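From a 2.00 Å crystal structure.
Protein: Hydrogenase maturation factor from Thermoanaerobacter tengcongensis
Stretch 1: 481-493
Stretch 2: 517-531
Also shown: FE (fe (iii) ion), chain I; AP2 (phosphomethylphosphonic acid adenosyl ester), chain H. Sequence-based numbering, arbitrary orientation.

Stretch 1, residues 481-493: VQHHHAHIASCMA
Stretch 2, residues 517-531: VWGAEILVCDLKSFE

A helix that carries metal ligands on one side can be held in place by the residues on its other sides, and the histidine-rich segment 481-493 of this hydrogenase maturation factor is a compact example. Residues 483-493 are helical, with phi/psi near -60/-45. H483 NE2 and H487 NE2, one turn apart, each bind FE at 2.2 Å, and neither residue touches stretch 2. The intervening H484 and H485 serve the packing instead.

Stretch 2 enters extended at V517 and W518 (-84/132 and -110/171), and G519 at 152/4 leads into the corner at A520. It then runs as a strand to C525, loops through 526-529 and resumes as a strand at F530; V524 and E531 exchange backbone hydrogen bonds. The helix axis passes 9.8 Å from that of the strand ending at C525, crossing at -66°. In register, H484 CA lies 7.3 Å from G519 CA, H485 CA 6.6 Å from F530 CA, and A489 CA 6.2 Å from L527 CA. The stretches bury 666 Å², both sides summed.

H485, buried with 100 Å² covered, contributes most. Its CB leaves sideways, but chi1 of -173° (t) and chi2 of -160° carry the imidazole into the loop, where NE2 donates to D526 O at 2.9 Å and 171°, the only hydrogen bond between the stretches. Over one ring face lies F530 CB (chi1 75°, p; chi2 90°). The loop is itself braced: D526 OD1 accepts from K528 N at 2.8 Å, and D526 N donates to S529 O at 3.1 Å.

H484, also buried (84 Å² covered), has its CB toward stretch 2, and chi1 -58° (m) with chi2 89° brings its CE1 3.3 Å from W518 C and its NE2 3.4 Å from G519 CA, while E521 CG covers one ring face. G519's backbone calls for glycine, since a CB would jam against the preceding carbonyl oxygen. E521 OE1 secures the turn, accepting from G519 N and A520 N, both at 2.9 Å.

Q482 (chi1 -161°, t; chi2 -81°, m; chi3 -35°) fixes H484. Its OE1 caps the helix, accepting from H485 N at 3.1 Å and weakly from H484 N at 2.9 Å; its NE2 donates to H484 ND1 at 3.1 Å.

Farther along, the contact becomes apolar. I488 (m, m) sets CG2 3.5 Å from C525 SG, and L523 (m, t) brings CD1 to 4.4 Å from I488 CG1. L527 starts away, yet its m, t rotamer returns CD2 to 4.1 Å from A489 CB. M492 (m, t, p) places CE 3.9 Å from L527 CD2.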

# COMPACT_ATOMS: atom_id res chain seq x y z
N VAL A 481 -10.56 18.92 -5.42
CA VAL A 481 -11.38 17.79 -5.03
C VAL A 481 -11.47 17.77 -3.50
O VAL A 481 -10.45 17.79 -2.81
CB VAL A 481 -10.76 16.45 -5.54
CG1 VAL A 481 -11.56 15.25 -5.03
CG2 VAL A 481 -10.66 16.46 -7.09
N GLN A 482 -12.69 17.76 -2.98
CA GLN A 482 -12.86 17.72 -1.54
C GLN A 482 -12.37 16.36 -1.03
O GLN A 482 -12.61 15.34 -1.66
CB GLN A 482 -14.30 17.99 -1.13
CG GLN A 482 -14.43 18.41 0.34
CD GLN A 482 -14.42 17.22 1.30
OE1 GLN A 482 -14.95 16.16 0.98
NE2 GLN A 482 -13.84 17.42 2.48
N HIS A 483 -11.68 16.38 0.12
CA HIS A 483 -10.96 15.21 0.67
C HIS A 483 -11.83 13.97 0.85
O HIS A 483 -11.44 12.86 0.46
CB HIS A 483 -10.36 15.61 2.03
CG HIS A 483 -9.44 14.58 2.61
ND1 HIS A 483 -8.10 14.51 2.27
CD2 HIS A 483 -9.65 13.60 3.52
CE1 HIS A 483 -7.53 13.52 2.95
NE2 HIS A 483 -8.45 12.96 3.72
N HIS A 484 -12.99 14.14 1.46
CA HIS A 484 -13.86 13.02 1.76
C HIS A 484 -14.56 12.48 0.53
O HIS A 484 -14.74 11.27 0.40
CB HIS A 484 -14.78 13.36 2.94
CG HIS A 484 -13.99 13.71 4.16
ND1 HIS A 484 -13.58 15.00 4.43
CD2 HIS A 484 -13.40 12.92 5.09
CE1 HIS A 484 -12.82 15.00 5.51
NE2 HIS A 484 -12.70 13.75 5.93
N HIS A 485 -14.91 13.38 -0.40
CA HIS A 485 -15.39 12.96 -1.70
C HIS A 485 -14.35 12.04 -2.34
O HIS A 485 -14.69 10.98 -2.85
CB HIS A 485 -15.71 14.20 -2.56
CG HIS A 485 -16.38 13.89 -3.87
ND1 HIS A 485 -16.38 14.77 -4.92
CD2 HIS A 485 -17.06 12.79 -4.29
CE1 HIS A 485 -17.04 14.24 -5.94
NE2 HIS A 485 -17.45 13.04 -5.59
N ALA A 486 -13.07 12.44 -2.31
CA ALA A 486 -11.99 11.62 -2.88
C ALA A 486 -11.86 10.24 -2.23
O ALA A 486 -11.66 9.25 -2.94
CB ALA A 486 -10.66 12.37 -2.81
N HIS A 487 -11.97 10.15 -0.90
CA HIS A 487 -11.97 8.84 -0.21
C HIS A 487 -13.08 7.95 -0.78
O HIS A 487 -12.84 6.78 -1.13
CB HIS A 487 -12.20 8.99 1.31
CG HIS A 487 -10.96 9.22 2.13
ND1 HIS A 487 -9.85 8.40 2.07
CD2 HIS A 487 -10.69 10.16 3.07
CE1 HIS A 487 -8.95 8.84 2.94
NE2 HIS A 487 -9.43 9.90 3.55
N ILE A 488 -14.30 8.48 -0.89
CA ILE A 488 -15.42 7.69 -1.40
C ILE A 488 -15.17 7.25 -2.86
O ILE A 488 -15.41 6.09 -3.22
CB ILE A 488 -16.79 8.45 -1.28
CG1 ILE A 488 -17.09 8.82 0.18
CG2 ILE A 488 -17.97 7.62 -1.87
CD1 ILE A 488 -16.97 7.66 1.19
N ALA A 489 -14.65 8.18 -3.67
CA ALA A 489 -14.38 7.89 -5.09
C ALA A 489 -13.27 6.85 -5.28
O ALA A 489 -13.32 6.08 -6.24
CB ALA A 489 -14.02 9.17 -5.84
N SER A 490 -12.29 6.83 -4.38
CA SER A 490 -11.20 5.84 -4.45
C SER A 490 -11.77 4.42 -4.37
O SER A 490 -11.34 3.54 -5.12
CB SER A 490 -10.11 6.08 -3.39
OG SER A 490 -10.49 5.69 -2.07
N CYS A 491 -12.73 4.22 -3.48
CA CYS A 491 -13.42 2.94 -3.38
C CYS A 491 -14.32 2.69 -4.60
O CYS A 491 -14.29 1.59 -5.17
CB CYS A 491 -14.22 2.86 -2.08
SG CYS A 491 -15.14 1.34 -1.90
N MET A 492 -15.08 3.69 -5.03
CA MET A 492 -15.89 3.56 -6.26
C MET A 492 -15.05 3.12 -7.46
O MET A 492 -15.46 2.24 -8.22
CB MET A 492 -16.62 4.87 -6.58
CG MET A 492 -17.67 5.28 -5.55
SD MET A 492 -18.37 6.91 -5.87
CE MET A 492 -19.32 6.53 -7.35
N ALA A 493 -13.90 3.76 -7.64
CA ALA A 493 -12.95 3.42 -8.70
C ALA A 493 -12.56 1.92 -8.73
O ALA A 493 -12.52 1.31 -9.80
CB ALA A 493 -11.68 4.29 -8.57
N VAL A 517 -12.91 21.50 9.84
CA VAL A 517 -12.32 20.19 9.62
C VAL A 517 -13.42 19.14 9.56
O VAL A 517 -14.32 19.13 10.42
CB VAL A 517 -11.34 19.85 10.77
CG1 VAL A 517 -10.87 18.40 10.69
CG2 VAL A 517 -10.15 20.84 10.76
N TRP A 518 -13.37 18.28 8.54
CA TRP A 518 -14.36 17.22 8.34
C TRP A 518 -13.69 15.88 8.60
O TRP A 518 -12.46 15.81 8.74
CB TRP A 518 -14.88 17.25 6.90
CG TRP A 518 -15.80 18.39 6.55
CD1 TRP A 518 -16.05 19.52 7.29
CD2 TRP A 518 -16.55 18.53 5.33
NE1 TRP A 518 -16.92 20.34 6.61
CE2 TRP A 518 -17.25 19.76 5.41
CE3 TRP A 518 -16.70 17.73 4.19
CZ2 TRP A 518 -18.09 20.22 4.38
CZ3 TRP A 518 -17.55 18.18 3.16
CH2 TRP A 518 -18.24 19.41 3.27
N GLY A 519 -14.47 14.80 8.66
CA GLY A 519 -13.90 13.50 9.06
C GLY A 519 -14.89 12.55 9.72
O GLY A 519 -14.52 11.46 10.15
N ALA A 520 -16.15 12.96 9.78
CA ALA A 520 -17.21 12.09 10.23
C ALA A 520 -18.44 12.42 9.41
O ALA A 520 -19.46 12.88 9.94
CB ALA A 520 -17.46 12.28 11.72
N GLU A 521 -18.33 12.17 8.11
CA GLU A 521 -19.28 12.70 7.13
C GLU A 521 -20.07 11.59 6.45
O GLU A 521 -19.52 10.52 6.18
CB GLU A 521 -18.53 13.48 6.04
CG GLU A 521 -17.40 14.37 6.58
CD GLU A 521 -17.90 15.36 7.60
OE1 GLU A 521 -17.32 15.42 8.71
OE2 GLU A 521 -18.90 16.04 7.29
N ILE A 522 -21.34 11.86 6.18
CA ILE A 522 -22.11 11.04 5.27
C ILE A 522 -22.48 11.92 4.09
O ILE A 522 -23.06 13.00 4.23
CB ILE A 522 -23.43 10.44 5.86
CG1 ILE A 522 -23.24 9.91 7.28
CG2 ILE A 522 -24.00 9.35 4.92
CD1 ILE A 522 -22.32 8.81 7.43
N LEU A 523 -22.10 11.44 2.92
CA LEU A 523 -22.36 12.15 1.69
C LEU A 523 -23.29 11.32 0.83
O LEU A 523 -23.39 10.10 1.00
CB LEU A 523 -21.04 12.33 0.92
CG LEU A 523 -19.84 12.83 1.71
CD1 LEU A 523 -18.61 12.92 0.78
CD2 LEU A 523 -20.16 14.21 2.36
N VAL A 524 -23.99 11.99 -0.07
CA VAL A 524 -24.49 11.31 -1.25
C VAL A 524 -23.64 11.84 -2.40
O VAL A 524 -23.61 13.05 -2.65
CB VAL A 524 -25.98 11.57 -1.48
CG1 VAL A 524 -26.40 11.05 -2.85
CG2 VAL A 524 -26.81 10.93 -0.36
N CYS A 525 -22.90 10.95 -3.06
CA CYS A 525 -22.04 11.39 -4.14
C CYS A 525 -21.93 10.44 -5.32
O CYS A 525 -22.18 9.24 -5.20
CB CYS A 525 -20.64 11.73 -3.63
SG CYS A 525 -19.84 10.43 -2.70
N ASP A 526 -21.57 11.01 -6.45
CA ASP A 526 -21.16 10.22 -7.60
C ASP A 526 -19.72 10.62 -7.89
O ASP A 526 -19.06 11.16 -7.01
CB ASP A 526 -22.10 10.42 -8.80
CG ASP A 526 -22.28 11.89 -9.19
OD1 ASP A 526 -21.42 12.74 -8.85
OD2 ASP A 526 -23.30 12.20 -9.85
N LEU A 527 -19.24 10.39 -9.10
CA LEU A 527 -17.86 10.73 -9.42
C LEU A 527 -17.71 12.21 -9.81
O LEU A 527 -16.61 12.68 -10.07
CB LEU A 527 -17.31 9.83 -10.53
CG LEU A 527 -17.13 8.32 -10.26
CD1 LEU A 527 -16.63 7.60 -11.51
CD2 LEU A 527 -16.17 8.08 -9.10
N LYS A 528 -18.81 12.95 -9.87
CA LYS A 528 -18.69 14.33 -10.31
C LYS A 528 -19.19 15.39 -9.33
O LYS A 528 -19.10 16.59 -9.61
CB LYS A 528 -19.36 14.52 -11.68
CG LYS A 528 -20.82 14.08 -11.75
CD LYS A 528 -21.31 14.14 -13.22
CE LYS A 528 -22.73 13.60 -13.36
NZ LYS A 528 -23.21 13.69 -14.77
N SER A 529 -19.74 14.96 -8.19
CA SER A 529 -20.33 15.87 -7.20
C SER A 529 -20.60 15.12 -5.90
O SER A 529 -20.64 13.89 -5.88
CB SER A 529 -21.67 16.42 -7.71
OG SER A 529 -22.60 15.36 -7.88
N PHE A 530 -20.82 15.88 -4.83
CA PHE A 530 -21.24 15.33 -3.55
C PHE A 530 -22.23 16.26 -2.88
O PHE A 530 -22.23 17.47 -3.13
CB PHE A 530 -20.02 15.05 -2.65
CG PHE A 530 -19.43 16.29 -2.04
CD1 PHE A 530 -19.88 16.77 -0.80
CD2 PHE A 530 -18.43 16.99 -2.69
CE1 PHE A 530 -19.35 17.93 -0.24
CE2 PHE A 530 -17.88 18.13 -2.12
CZ PHE A 530 -18.33 18.61 -0.90
N GLU A 531 -23.09 15.68 -2.05
CA GLU A 531 -23.95 16.46 -1.16
C GLU A 531 -23.67 15.96 0.26
O GLU A 531 -23.67 14.76 0.50
CB GLU A 531 -25.44 16.30 -1.52
CG GLU A 531 -26.36 17.05 -0.52
CD GLU A 531 -27.87 16.96 -0.82
OE1 GLU A 531 -28.27 16.25 -1.77
OE2 GLU A 531 -28.64 17.61 -0.09
FE FE I . -8.46 11.18 5.03
PB AP2 H . -6.67 12.36 7.48
O1B AP2 H . -7.33 12.11 8.81
O2B AP2 H . -7.57 12.39 6.29
O3B AP2 H . -5.66 13.48 7.54
C3A AP2 H . -5.64 10.88 7.27
PA AP2 H . -6.56 9.33 7.05
O1A AP2 H . -5.44 8.38 6.66
O2A AP2 H . -7.80 9.41 6.18
O5' AP2 H . -7.11 8.96 8.53
C5' AP2 H . -6.16 8.58 9.51
C4' AP2 H . -6.88 8.67 10.83
O4' AP2 H . -7.80 7.58 10.95
C3' AP2 H . -5.95 8.53 12.02
O3' AP2 H . -5.27 9.76 12.28
C2' AP2 H . -6.95 8.13 13.09
O2' AP2 H . -7.55 9.34 13.56
C1' AP2 H . -7.96 7.26 12.34
N9 AP2 H . -7.63 5.84 12.64
C8 AP2 H . -6.50 5.16 12.32
N7 AP2 H . -6.52 3.89 12.81
C5 AP2 H . -7.68 3.73 13.47
C6 AP2 H . -8.34 2.64 14.23
N6 AP2 H . -7.76 1.43 14.38
N1 AP2 H . -9.56 2.91 14.77
C2 AP2 H . -10.18 4.10 14.62
N3 AP2 H . -9.63 5.14 13.95
C4 AP2 H . -8.40 5.01 13.37